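Long-range contacts in MTH0777 (PDB 1KJN), which is of unknown function and belongs to the DUF1890 family, its chain adopting an alpha/beta fold with a parallel sheet flanked by helices: residues A[107-112]-A[132-137]; A[38-43]-A[61-66]. All coordinates share one frame; numbering follows the deposited sequence.

Both contacts pair an outermost strand of one six-stranded parallel sheet (order 3-2-1-4-5-6) with its inner neighbour, and each closes a beta-alpha-beta unit: strand 38-43, helix 45-54, strand 63-66 in contact 2; strand 105-111, helix 115-128, strand 132-136 in contact 1. They lie on opposite sides of the chain's centre, their own centres 20 Å apart, and do not touch. Each is partly buried, with an inner strand more deeply covered than the edge strand. Contact 1 is a regular backbone ladder with aliphatic side chains on both faces; contact 2 is shorter in regular pairing and supplemented by charged and hydroxyl side chains.

Contact 1 of 2, residues A[107-112]-A[132-137]; sequences LAIIFD and EIIAAR
The Phe-111 ring has the carbonyl oxygen of Ile-109, two residues back on its own strand, in plane at its edge. Its CG sits in the crowded position between backbone N and carbonyl carbon (chi1 63°), which leads the ring away from strand 132-136 toward Phe-85, Ser-18, Val-20 and Pro-87; of its side chain only CB comes close to the partner strand, 3.4 Å from Ala-136 O. The strands run parallel, 15° apart, joined by bonds from Ala-108 N to Glu-132 O, Ile-134 N to Ala-108 O, Ile-110 N to Ile-134 O and Ala-136 N to Ile-110 O. The third is the shortest, 2.7 Å from Ile-110 N to Ile-134 O; all four donors lie nearly along the C=O axis. A weak fifth links Asp-112 N to Ala-136 O. On the Phe-111 face, Leu-107 swings its CG anti to the backbone N (chi1 172°), laying CD1 against Ile-134 CG1 at 4.1 Å and close to Glu-132 O; Phe-152 of helix 143-153 touches this end. On the other face Ile-110 and Ile-133 cross obliquely, Ile-110 CD1 to Ile-133 CG2 4.0 Å, beneath helix 115-128, while Ile-110 CB meets Ala-135 CB at 4.1 Å. Backbone amides thus supply the polar pairing and aliphatic side chains make most of the apolar contacts on both faces, joining an edge strand to the sheet between two helices, as in Rossmann-like folds.

Contact 2 of 2, residues A[38-43]-A[61-66]; sequences RVTVTA and TDEMVD
Val-39 O is gripped by two backbone amides, Asp-62 N at 3.0 Å and Glu-63 N at 3.3 Å, both lying in its carbonyl plane. The Asp-62 side chain returns the grip: with CG beside its own backbone N (chi1 -57°), OD2 takes the Val-39 N-H through its anti lone pair at 2.6 Å, while OD1 forms a salt bridge to Lys-33 of helix 21-34. Farther along, Val-41 uses both its N-H and its carbonyl toward strand 63-66, its N bonding to Glu-63 O, with the donor 28° above the carbonyl plane, and its O to Val-65 N, nearly along the C=O axis. The Arg-38 chain, bent at chi3, folds its guanidinium across Asp-62, whose CB lies over one face; Glu-63 OE2 comes in at the edge, 2.8 Å from Arg-38 NH2 in a salt bridge, with the two planes 55° apart. Water 1, also at that edge, accepts from NH2. Thr-40 lies side by side with the extended Glu-63, OG1 to OE2 3.0 Å; Thr-40 OG1 also has a weak hydrogen bond with Tyr-79. On the opposite face Val-41 CG2 meets Thr-61 CG2 at 3.6 Å, the side chains crossing at about a right angle, and Val-41 CB packs on CG of selenomethionine Met-64. Thr-42, its OG1 anti to the backbone N, donates to Val-65 O at 2.8 Å. Side-chain bonds therefore supplement the amide ladder at both ends of this edge pairing, and the nearby Lys-33 and Arg-38 would probably help keep Asp-62 and Glu-63 ionised.

Contact 1 of 2, residues A[107-112]-A[132-137]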
ATOM      1  N   LEU A 107      14.312 -15.818  -2.180  1.00 29.87           N
ATOM      2  CA  LEU A 107      13.737 -15.148  -3.330  1.00 27.99           C
ATOM      3  C   LEU A 107      13.962 -13.653  -3.306  1.00 28.03           C
ATOM      4  O   LEU A 107      13.659 -12.978  -2.316  1.00 27.54           O
ATOM      5  CB  LEU A 107      12.231 -15.429  -3.417  1.00 26.45           C
ATOM      6  CG  LEU A 107      11.470 -14.630  -4.482  1.00 27.07           C
ATOM      7  CD1 LEU A 107      11.962 -15.003  -5.875  1.00 27.10           C
ATOM      8  CD2 LEU A 107       9.967 -14.848  -4.357  1.00 20.41           C
ATOM      9  N   ALA A 108      14.503 -13.140  -4.406  1.00 27.68           N
ATOM     10  CA  ALA A 108      14.743 -11.715  -4.542  1.00 21.82           C
ATOM     11  C   ALA A 108      13.732 -11.173  -5.527  1.00 25.18           C
ATOM     12  O   ALA A 108      13.565 -11.738  -6.607  1.00 23.55           O
ATOM     13  CB  ALA A 108      16.116 -11.465  -5.047  1.00 19.44           C
ATOM     14  N   ILE A 109      13.044 -10.095  -5.145  1.00 20.48           N
ATOM     15  CA  ILE A 109      12.054  -9.448  -6.011  1.00 20.99           C
ATOM     16  C   ILE A 109      12.640  -8.052  -6.271  1.00 22.56           C
ATOM     17  O   ILE A 109      12.638  -7.162  -5.402  1.00 23.66           O
ATOM     18  CB  ILE A 109      10.672  -9.400  -5.328  1.00 20.71           C
ATOM     19  CG1 ILE A 109      10.116 -10.829  -5.219  1.00 19.14           C
ATOM     20  CG2 ILE A 109       9.695  -8.496  -6.105  1.00 18.94           C
ATOM     21  CD1 ILE A 109       8.852 -10.972  -4.392  1.00 21.65           C
ATOM     22  N   ILE A 110      13.249  -7.930  -7.441  1.00 20.08           N
ATOM     23  CA  ILE A 110      13.929  -6.722  -7.871  1.00 21.31           C
ATOM     24  C   ILE A 110      13.084  -5.840  -8.766  1.00 23.28           C
ATOM     25  O   ILE A 110      12.522  -6.308  -9.751  1.00 24.09           O
ATOM     26  CB  ILE A 110      15.238  -7.101  -8.584  1.00 22.66           C
ATOM     27  CG1 ILE A 110      16.106  -7.922  -7.618  1.00 23.46           C
ATOM     28  CG2 ILE A 110      15.938  -5.850  -9.129  1.00 21.33           C
ATOM     29  CD1 ILE A 110      17.399  -8.458  -8.207  1.00 26.39           C
ATOM     30  N   PHE A 111      13.026  -4.551  -8.433  1.00 22.85           N
ATOM     31  CA  PHE A 111      12.232  -3.627  -9.217  1.00 19.83           C
ATOM     32  C   PHE A 111      12.721  -2.193  -9.214  1.00 21.98           C
ATOM     33  O   PHE A 111      13.225  -1.683  -8.216  1.00 20.68           O
ATOM     34  CB  PHE A 111      10.767  -3.673  -8.773  1.00 19.17           C
ATOM     35  CG  PHE A 111      10.544  -3.236  -7.355  1.00 19.68           C
ATOM     36  CD1 PHE A 111      10.871  -4.079  -6.290  1.00 22.18           C
ATOM     37  CD2 PHE A 111      10.034  -1.972  -7.079  1.00 17.44           C
ATOM     38  CE1 PHE A 111      10.696  -3.668  -4.965  1.00 26.59           C
ATOM     39  CE2 PHE A 111       9.856  -1.547  -5.763  1.00 23.64           C
ATOM     40  CZ  PHE A 111      10.187  -2.397  -4.701  1.00 24.18           C
ATOM     41  N   ASP A 112      12.550  -1.556 -10.367  1.00 24.91           N
ATOM     42  CA  ASP A 112      12.903  -0.169 -10.604  1.00 28.38           C
ATOM     43  C   ASP A 112      12.430   0.097 -12.040  1.00 28.81           C
ATOM     44  O   ASP A 112      12.306  -0.838 -12.836  1.00 28.44           O
ATOM     45  CB  ASP A 112      14.419   0.029 -10.485  1.00 25.77           C
ATOM     46  CG  ASP A 112      14.815   1.494 -10.484  1.00 28.19           C
ATOM     47  OD1 ASP A 112      14.998   2.060  -9.393  1.00 30.55           O
ATOM     48  OD2 ASP A 112      14.939   2.081 -11.573  1.00 31.98           O
ATOM     49  N   GLU A 132      16.499 -17.385  -6.180  1.00 31.98           N
ATOM     50  CA  GLU A 132      15.636 -17.319  -7.339  1.00 34.17           C
ATOM     51  C   GLU A 132      15.324 -15.818  -7.468  1.00 35.41           C
ATOM     52  O   GLU A 132      15.126 -15.128  -6.461  1.00 33.67           O
ATOM     53  CB  GLU A 132      14.360 -18.118  -7.080  1.00 38.28           C
ATOM     54  CG  GLU A 132      13.811 -18.826  -8.312  1.00 50.75           C
ATOM     55  CD  GLU A 132      14.557 -20.111  -8.624  1.00 54.53           C
ATOM     56  OE1 GLU A 132      14.574 -21.022  -7.762  1.00 55.68           O
ATOM     57  OE2 GLU A 132      15.116 -20.215  -9.734  1.00 57.69           O
ATOM     58  N   ILE A 133      15.295 -15.319  -8.698  1.00 33.28           N
ATOM     59  CA  ILE A 133      15.066 -13.905  -8.958  1.00 32.82           C
ATOM     60  C   ILE A 133      13.834 -13.541  -9.798  1.00 29.84           C
ATOM     61  O   ILE A 133      13.563 -14.150 -10.843  1.00 31.43           O
ATOM     62  CB  ILE A 133      16.307 -13.300  -9.661  1.00 32.48           C
ATOM     63  CG1 ILE A 133      17.547 -13.472  -8.779  1.00 32.14           C
ATOM     64  CG2 ILE A 133      16.074 -11.825  -9.996  1.00 36.07           C
ATOM     65  CD1 ILE A 133      18.849 -13.101  -9.461  1.00 30.40           C
ATOM     66  N   ILE A 134      13.084 -12.554  -9.317  1.00 28.78           N
ATOM     67  CA  ILE A 134      11.926 -12.017 -10.038  1.00 28.85           C
ATOM     68  C   ILE A 134      12.269 -10.552 -10.228  1.00 29.34           C
ATOM     69  O   ILE A 134      12.518  -9.838  -9.247  1.00 34.32           O
ATOM     70  CB  ILE A 134      10.612 -12.106  -9.235  1.00 30.85           C
ATOM     71  CG1 ILE A 134      10.094 -13.540  -9.229  1.00 29.03           C
ATOM     72  CG2 ILE A 134       9.538 -11.207  -9.875  1.00 31.37           C
ATOM     73  CD1 ILE A 134       8.878 -13.724  -8.361  1.00 32.37           C
ATOM     74  N   ALA A 135      12.334 -10.107 -11.473  1.00 26.16           N
ATOM     75  CA  ALA A 135      12.660  -8.715 -11.736  1.00 27.83           C
ATOM     76  C   ALA A 135      11.702  -8.069 -12.728  1.00 32.34           C
ATOM     77  O   ALA A 135      11.200  -8.727 -13.648  1.00 36.45           O
ATOM     78  CB  ALA A 135      14.092  -8.599 -12.222  1.00 25.72           C
ATOM     79  N   ALA A 136      11.422  -6.786 -12.521  1.00 30.55           N
ATOM     80  CA  ALA A 136      10.525  -6.045 -13.410  1.00 28.15           C
ATOM     81  C   ALA A 136      10.646  -4.528 -13.262  1.00 28.79           C
ATOM     82  O   ALA A 136      10.938  -4.004 -12.177  1.00 27.53           O
ATOM     83  CB  ALA A 136       9.082  -6.481 -13.190  1.00 22.49           C
ATOM     84  N   ARG A 137      10.447  -3.837 -14.376  1.00 25.14           N
ATOM     85  CA  ARG A 137      10.487  -2.383 -14.423  1.00 28.43           C
ATOM     86  C   ARG A 137       9.103  -1.902 -13.978  1.00 32.68           C
ATOM     87  O   ARG A 137       8.188  -1.757 -14.791  1.00 33.07           O
ATOM     88  CB  ARG A 137      10.784  -1.908 -15.856  1.00 27.52           C
ATOM     89  CG  ARG A 137      12.194  -2.231 -16.360  1.00 30.04           C
ATOM     90  CD  ARG A 137      12.346  -2.052 -17.887  1.00 32.64           C
ATOM     91  NE  ARG A 137      11.669  -3.116 -18.632  1.00 30.97           N
ATOM     92  CZ  ARG A 137      10.668  -2.932 -19.490  1.00 32.67           C
ATOM     93  NH1 ARG A 137      10.203  -1.710 -19.742  1.00 29.62           N
ATOM     94  NH2 ARG A 137      10.102  -3.985 -20.071  1.00 27.56           N
TER

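Contact 2 of 2, residues A[38-43]-A[61-66]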
ATOM      1  N   ARG A  38       3.788 -19.339   8.134  1.00 26.59           N
ATOM      2  CA  ARG A  38       3.535 -18.298   9.125  1.00 27.42           C
ATOM      3  C   ARG A  38       4.511 -17.245   8.575  1.00 24.97           C
ATOM      4  O   ARG A  38       5.671 -17.562   8.330  1.00 24.01           O
ATOM      5  CB  ARG A  38       3.965 -18.744  10.515  1.00 32.63           C
ATOM      6  CG  ARG A  38       3.245 -18.016  11.616  1.00 40.55           C
ATOM      7  CD  ARG A  38       3.800 -18.393  12.973  1.00 51.53           C
ATOM      8  NE  ARG A  38       4.748 -17.390  13.444  1.00 57.71           N
ATOM      9  CZ  ARG A  38       4.393 -16.270  14.065  1.00 58.53           C
ATOM     10  NH1 ARG A  38       3.113 -16.021  14.296  1.00 59.05           N
ATOM     11  NH2 ARG A  38       5.312 -15.382  14.414  1.00 59.68           N
ATOM     12  N   VAL A  39       4.046 -16.031   8.296  1.00 23.57           N
ATOM     13  CA  VAL A  39       4.934 -15.033   7.714  1.00 23.53           C
ATOM     14  C   VAL A  39       5.325 -13.890   8.610  1.00 23.46           C
ATOM     15  O   VAL A  39       4.475 -13.165   9.122  1.00 20.63           O
ATOM     16  CB  VAL A  39       4.336 -14.378   6.436  1.00 25.21           C
ATOM     17  CG1 VAL A  39       5.392 -13.492   5.757  1.00 19.32           C
ATOM     18  CG2 VAL A  39       3.821 -15.433   5.470  1.00 18.97           C
ATOM     19  N   THR A  40       6.629 -13.675   8.707  1.00 19.69           N
ATOM     20  CA  THR A  40       7.149 -12.570   9.488  1.00 18.13           C
ATOM     21  C   THR A  40       7.660 -11.519   8.512  1.00 17.55           C
ATOM     22  O   THR A  40       8.382 -11.835   7.567  1.00 19.00           O
ATOM     23  CB  THR A  40       8.309 -13.013  10.394  1.00 18.35           C
ATOM     24  OG1 THR A  40       7.816 -13.894  11.413  1.00 18.15           O
ATOM     25  CG2 THR A  40       8.986 -11.800  11.040  1.00 14.42           C
ATOM     26  N   VAL A  41       7.257 -10.275   8.722  1.00 16.41           N
ATOM     27  CA  VAL A  41       7.703  -9.167   7.880  1.00 17.15           C
ATOM     28  C   VAL A  41       8.713  -8.336   8.681  1.00 21.04           C
ATOM     29  O   VAL A  41       8.475  -8.016   9.860  1.00 21.70           O
ATOM     30  CB  VAL A  41       6.523  -8.248   7.470  1.00 21.71           C
ATOM     31  CG1 VAL A  41       7.035  -7.053   6.683  1.00 17.40           C
ATOM     32  CG2 VAL A  41       5.483  -9.025   6.642  1.00 22.49           C
ATOM     33  N   THR A  42       9.828  -7.978   8.055  1.00 17.85           N
ATOM     34  CA  THR A  42      10.835  -7.172   8.743  1.00 22.82           C
ATOM     35  C   THR A  42      11.272  -6.035   7.824  1.00 24.52           C
ATOM     36  O   THR A  42      11.500  -6.252   6.634  1.00 22.74           O
ATOM     37  CB  THR A  42      12.063  -8.029   9.187  1.00 27.13           C
ATOM     38  OG1 THR A  42      12.981  -7.207   9.919  1.00 28.48           O
ATOM     39  CG2 THR A  42      12.789  -8.641   7.975  1.00 21.21           C
ATOM     40  N   ALA A  43      11.335  -4.821   8.372  1.00 25.19           N
ATOM     41  CA  ALA A  43      11.699  -3.639   7.601  1.00 24.73           C
ATOM     42  C   ALA A  43      11.907  -2.421   8.512  1.00 26.75           C
ATOM     43  O   ALA A  43      11.860  -2.544   9.745  1.00 21.66           O
ATOM     44  CB  ALA A  43      10.602  -3.338   6.587  1.00 20.04           C
ATOM     45  N   THR A  61      -0.479 -11.003   7.392  1.00 22.59           N
ATOM     46  CA  THR A  61       0.864 -11.252   7.924  1.00 28.34           C
ATOM     47  C   THR A  61       0.682 -11.750   9.349  1.00 30.25           C
ATOM     48  O   THR A  61      -0.358 -11.519   9.962  1.00 27.75           O
ATOM     49  CB  THR A  61       1.753  -9.988   7.965  1.00 26.58           C
ATOM     50  OG1 THR A  61       1.196  -9.050   8.890  1.00 31.68           O
ATOM     51  CG2 THR A  61       1.874  -9.352   6.580  1.00 28.60           C
ATOM     52  N   ASP A  62       1.700 -12.394   9.898  1.00 27.82           N
ATOM     53  CA  ASP A  62       1.578 -12.933  11.244  1.00 32.78           C
ATOM     54  C   ASP A  62       2.370 -12.202  12.306  1.00 35.14           C
ATOM     55  O   ASP A  62       1.932 -12.062  13.455  1.00 35.00           O
ATOM     56  CB  ASP A  62       1.956 -14.411  11.218  1.00 32.08           C
ATOM     57  CG  ASP A  62       1.107 -15.190  10.239  1.00 31.43           C
ATOM     58  OD1 ASP A  62      -0.109 -15.294  10.484  1.00 27.43           O
ATOM     59  OD2 ASP A  62       1.634 -15.644   9.200  1.00 31.00           O
ATOM     60  N   GLU A  63       3.527 -11.707  11.904  1.00 34.12           N
ATOM     61  CA  GLU A  63       4.406 -11.024  12.822  1.00 35.22           C
ATOM     62  C   GLU A  63       5.202  -9.968  12.066  1.00 34.60           C
ATOM     63  O   GLU A  63       5.381 -10.053  10.849  1.00 32.67           O
ATOM     64  CB  GLU A  63       5.348 -12.069  13.442  1.00 34.65           C
ATOM     65  CG  GLU A  63       6.241 -11.550  14.552  1.00 43.72           C
ATOM     66  CD  GLU A  63       7.226 -12.586  15.073  1.00 47.95           C
ATOM     67  OE1 GLU A  63       7.789 -12.352  16.164  1.00 52.07           O
ATOM     68  OE2 GLU A  63       7.472 -13.613  14.389  1.00 50.17           O
HETATM   69  N   MSE A  64       5.671  -8.969  12.799  1.00 33.57           N
HETATM   70  CA  MSE A  64       6.476  -7.900  12.231  1.00 32.44           C
HETATM   71  C   MSE A  64       7.543  -7.479  13.224  1.00 30.99           C
HETATM   72  O   MSE A  64       7.245  -7.297  14.396  1.00 27.67           O
HETATM   73  CB  MSE A  64       5.608  -6.716  11.866  1.00 34.67           C
HETATM   74  CG  MSE A  64       4.934  -6.889  10.531  1.00 39.04           C
HETATM   75 SE   MSE A  64       4.062  -5.283  10.112  1.00 39.40          SE
HETATM   76  CE  MSE A  64       2.703  -5.460  11.462  1.00 36.41           C
ATOM     77  N   VAL A  65       8.770  -7.301  12.735  1.00 30.63           N
ATOM     78  CA  VAL A  65       9.916  -6.943  13.561  1.00 29.63           C
ATOM     79  C   VAL A  65      10.823  -5.970  12.807  1.00 29.42           C
ATOM     80  O   VAL A  65      11.018  -6.117  11.608  1.00 27.23           O
ATOM     81  CB  VAL A  65      10.794  -8.183  13.855  1.00 32.50           C
ATOM     82  CG1 VAL A  65      11.770  -7.896  14.983  1.00 36.59           C
ATOM     83  CG2 VAL A  65       9.944  -9.387  14.175  1.00 39.98           C
ATOM     84  N   ASP A  66      11.414  -5.020  13.530  1.00 25.44           N
ATOM     85  CA  ASP A  66      12.340  -4.043  12.947  1.00 28.12           C
ATOM     86  C   ASP A  66      13.594  -4.749  12.386  1.00 24.37           C
ATOM     87  O   ASP A  66      14.019  -5.788  12.901  1.00 22.61           O
ATOM     88  CB  ASP A  66      12.687  -2.991  14.017  1.00 31.04           C
ATOM     89  CG  ASP A  66      14.071  -2.416  13.856  1.00 38.71           C
ATOM     90  OD1 ASP A  66      14.983  -2.920  14.543  1.00 39.30           O
ATOM     91  OD2 ASP A  66      14.256  -1.471  13.051  1.00 48.00           O
TER
HETATM   92  O   HOH W   1       3.861 -13.510  15.760  1.00 53.26           O